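Local coordinates for protein shikimate kinase (Bacteroides thetaiotaomicron, PDB 3VAA) that probably phosphorylates the 3-hydroxyl of shikimate with ATP and magnesium, the fifth of seven steps in the pathway to chorismate, at residues Gly32-Gly37 / Arg142-Gly147. Residues are numbered along the deposited sequence; the frame is centred on the assembly and turned at random.
Sequences GYMGAG and RPILQG
Met-34 and Arg-142 lie alongside each other with their chains running in opposite directions, a worked example of how a long flexible apolar side chain can pack against a longer charged one. The methionine is best followed from its root. Its CB sits over the centre of one face of the Arg-142 guanidinium, 3.6 Å from CZ, so the flat cation rests on the first methylene of the methionine. CG turns instead to the ring of Tyr-33, lying 3.6 Å above that plane and offset toward the rim. From there the chain is extended (chi2 173°, chi3 174°), which carries CE to the 3-10 segment. SD comes to 3.7 Å from Arg-142 CD, beside the aliphatic part of the arginine. At the tip, CE meets Leu-145 end to end, 3.8 Å from CD2, and touches Ile-144 CG2 at 3.9 Å.

The loop that carries this methionine is the P-loop, or Walker A motif, between strand 27-31, the middle strand of the five-stranded parallel sheet, and helix 38-49; Gly-35, Ala-36 and Gly-37 are predicted to bind ATP, as is Arg-142. Within it, a type II beta turn from Tyr-33 to Ala-36 is closed by Ala-36 N donating to Tyr-33 O, with Met-34 at its second position, its CB directed toward 142-147. Arg-142 bends at chi2 (-66°) and then runs back along the methionine, bringing NH2 within 3.8 Å of Gly-35 N, a proximity without a bond. A diethylene glycol molecule, probably from the crystallisation liquor, is hydrogen-bonded to Gly-37 N and lies close to the Arg-142 side chain. On the 142-147 side, Leu-145 N bonds to Arg-142 O at the short 3-10 segment, while Leu-135 of helix 128-137 touches Met-34, Arg-142 and Leu-145 alike.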
ATOM      1  N   GLY A  32       1.313   2.444  -2.524  1.00 20.72           N
ATOM      2  CA  GLY A  32       0.850   2.189  -3.880  1.00 21.88           C
ATOM      3  C   GLY A  32      -0.652   2.031  -3.917  1.00 21.32           C
ATOM      4  O   GLY A  32      -1.318   2.058  -2.886  1.00 20.28           O
ATOM      5  N   TYR A  33      -1.187   1.851  -5.123  1.00 19.80           N
ATOM      6  CA  TYR A  33      -2.625   1.794  -5.308  1.00 21.29           C
ATOM      7  C   TYR A  33      -3.191   0.431  -4.977  1.00 22.45           C
ATOM      8  O   TYR A  33      -2.441  -0.541  -4.870  1.00 22.93           O
ATOM      9  CB  TYR A  33      -2.929   2.144  -6.779  1.00 22.24           C
ATOM     10  CG  TYR A  33      -4.357   2.514  -7.094  1.00 23.32           C
ATOM     11  CD1 TYR A  33      -4.985   3.590  -6.464  1.00 25.67           C
ATOM     12  CD2 TYR A  33      -5.079   1.812  -8.061  1.00 25.47           C
ATOM     13  CE1 TYR A  33      -6.292   3.930  -6.763  1.00 26.52           C
ATOM     14  CE2 TYR A  33      -6.381   2.163  -8.380  1.00 23.73           C
ATOM     15  CZ  TYR A  33      -6.985   3.215  -7.725  1.00 24.73           C
ATOM     16  OH  TYR A  33      -8.279   3.535  -8.059  1.00 26.93           O
ATOM     17  N   MET A  34      -4.504   0.363  -4.789  1.00 22.92           N
ATOM     18  CA  MET A  34      -5.163  -0.931  -4.634  1.00 24.64           C
ATOM     19  C   MET A  34      -4.825  -1.788  -5.853  1.00 25.58           C
ATOM     20  O   MET A  34      -4.818  -1.302  -7.005  1.00 23.25           O
ATOM     21  CB  MET A  34      -6.689  -0.795  -4.519  1.00 26.21           C
ATOM     22  CG  MET A  34      -7.365  -0.098  -5.671  1.00 29.44           C
ATOM     23  SD  MET A  34      -9.159  -0.174  -5.524  1.00 36.74           S
ATOM     24  CE  MET A  34      -9.689   0.842  -6.881  1.00 33.27           C
ATOM     25  N   GLY A  35      -4.536  -3.061  -5.599  1.00 26.00           N
ATOM     26  CA  GLY A  35      -4.188  -3.986  -6.656  1.00 26.56           C
ATOM     27  C   GLY A  35      -2.712  -4.077  -6.942  1.00 27.34           C
ATOM     28  O   GLY A  35      -2.292  -4.980  -7.657  1.00 28.91           O
ATOM     29  N   ALA A  36      -1.917  -3.155  -6.385  1.00 24.77           N
ATOM     30  CA  ALA A  36      -0.459  -3.132  -6.647  1.00 23.43           C
ATOM     31  C   ALA A  36       0.299  -4.321  -6.079  1.00 23.53           C
ATOM     32  O   ALA A  36       1.357  -4.664  -6.575  1.00 26.25           O
ATOM     33  CB  ALA A  36       0.159  -1.831  -6.136  1.00 23.45           C
ATOM     34  N   GLY A  37      -0.249  -4.951  -5.050  1.00 22.58           N
ATOM     35  CA  GLY A  37       0.397  -6.099  -4.406  1.00 25.10           C
ATOM     36  C   GLY A  37       1.025  -5.834  -3.051  1.00 23.02           C
ATOM     37  O   GLY A  37       1.888  -6.588  -2.617  1.00 23.91           O
ATOM     38  N   ARG A 142     -13.854  -4.769  -4.470  1.00 38.48           N
ATOM     39  CA  ARG A 142     -13.608  -3.320  -4.595  1.00 39.54           C
ATOM     40  C   ARG A 142     -14.891  -2.614  -5.009  1.00 39.88           C
ATOM     41  O   ARG A 142     -15.118  -2.395  -6.204  1.00 39.40           O
ATOM     42  CB  ARG A 142     -12.521  -3.068  -5.662  1.00 38.85           C
ATOM     43  CG  ARG A 142     -11.221  -3.830  -5.449  1.00 41.12           C
ATOM     44  CD  ARG A 142     -10.483  -3.367  -4.198  1.00 41.24           C
ATOM     45  NE  ARG A 142      -9.163  -3.997  -4.101  1.00 41.92           N
ATOM     46  CZ  ARG A 142      -8.278  -3.737  -3.143  1.00 42.50           C
ATOM     47  NH1 ARG A 142      -8.561  -2.856  -2.185  1.00 44.54           N
ATOM     48  NH2 ARG A 142      -7.096  -4.355  -3.147  1.00 40.91           N
ATOM     49  N   PRO A 143     -15.746  -2.266  -4.032  1.00 40.82           N
ATOM     50  CA  PRO A 143     -17.038  -1.626  -4.314  1.00 40.98           C
ATOM     51  C   PRO A 143     -16.980  -0.343  -5.149  1.00 39.88           C
ATOM     52  O   PRO A 143     -17.878  -0.106  -5.965  1.00 39.46           O
ATOM     53  CB  PRO A 143     -17.592  -1.323  -2.912  1.00 42.04           C
ATOM     54  CG  PRO A 143     -16.420  -1.351  -2.014  1.00 41.39           C
ATOM     55  CD  PRO A 143     -15.527  -2.402  -2.578  1.00 42.06           C
ATOM     56  N   ILE A 144     -15.944   0.472  -4.961  1.00 37.48           N
ATOM     57  CA  ILE A 144     -15.816   1.709  -5.731  1.00 37.15           C
ATOM     58  C   ILE A 144     -15.794   1.460  -7.260  1.00 36.88           C
ATOM     59  O   ILE A 144     -16.142   2.352  -8.038  1.00 37.39           O
ATOM     60  CB  ILE A 144     -14.546   2.516  -5.295  1.00 36.53           C
ATOM     61  CG1 ILE A 144     -14.676   3.998  -5.663  1.00 39.45           C
ATOM     62  CG2 ILE A 144     -13.273   1.910  -5.873  1.00 36.92           C
ATOM     63  CD1 ILE A 144     -13.509   4.855  -5.145  1.00 44.23           C
ATOM     64  N   LEU A 145     -15.405   0.256  -7.688  1.00 35.29           N
ATOM     65  CA  LEU A 145     -15.325  -0.069  -9.137  1.00 35.57           C
ATOM     66  C   LEU A 145     -16.594  -0.708  -9.707  1.00 37.31           C
ATOM     67  O   LEU A 145     -16.701  -0.927 -10.919  1.00 36.84           O
ATOM     68  CB  LEU A 145     -14.165  -1.032  -9.395  1.00 34.13           C
ATOM     69  CG  LEU A 145     -12.799  -0.584  -8.884  1.00 32.92           C
ATOM     70  CD1 LEU A 145     -11.745  -1.636  -9.223  1.00 34.81           C
ATOM     71  CD2 LEU A 145     -12.429   0.772  -9.482  1.00 34.35           C
ATOM     72  N   GLN A 146     -17.556  -0.998  -8.839  1.00 39.16           N
ATOM     73  CA  GLN A 146     -18.763  -1.694  -9.251  1.00 40.73           C
ATOM     74  C   GLN A 146     -19.437  -1.012 -10.457  1.00 41.19           C
ATOM     75  O   GLN A 146     -19.619   0.204 -10.482  1.00 41.00           O
ATOM     76  CB  GLN A 146     -19.696  -1.831  -8.046  1.00 42.86           C
ATOM     77  CG  GLN A 146     -20.697  -2.964  -8.131  1.00 48.99           C
ATOM     78  CD  GLN A 146     -20.987  -3.562  -6.750  1.00 54.43           C
ATOM     79  OE1 GLN A 146     -20.069  -3.733  -5.927  1.00 55.10           O
ATOM     80  NE2 GLN A 146     -22.239  -3.905  -6.504  1.00 56.34           N
ATOM     81  N   GLY A 147     -19.751  -1.799 -11.482  1.00 41.21           N
ATOM     82  CA  GLY A 147     -20.407  -1.263 -12.673  1.00 43.31           C
ATOM     83  C   GLY A 147     -19.466  -0.732 -13.748  1.00 42.70           C
ATOM     84  O   GLY A 147     -19.898  -0.480 -14.871  1.00 44.72           O
TER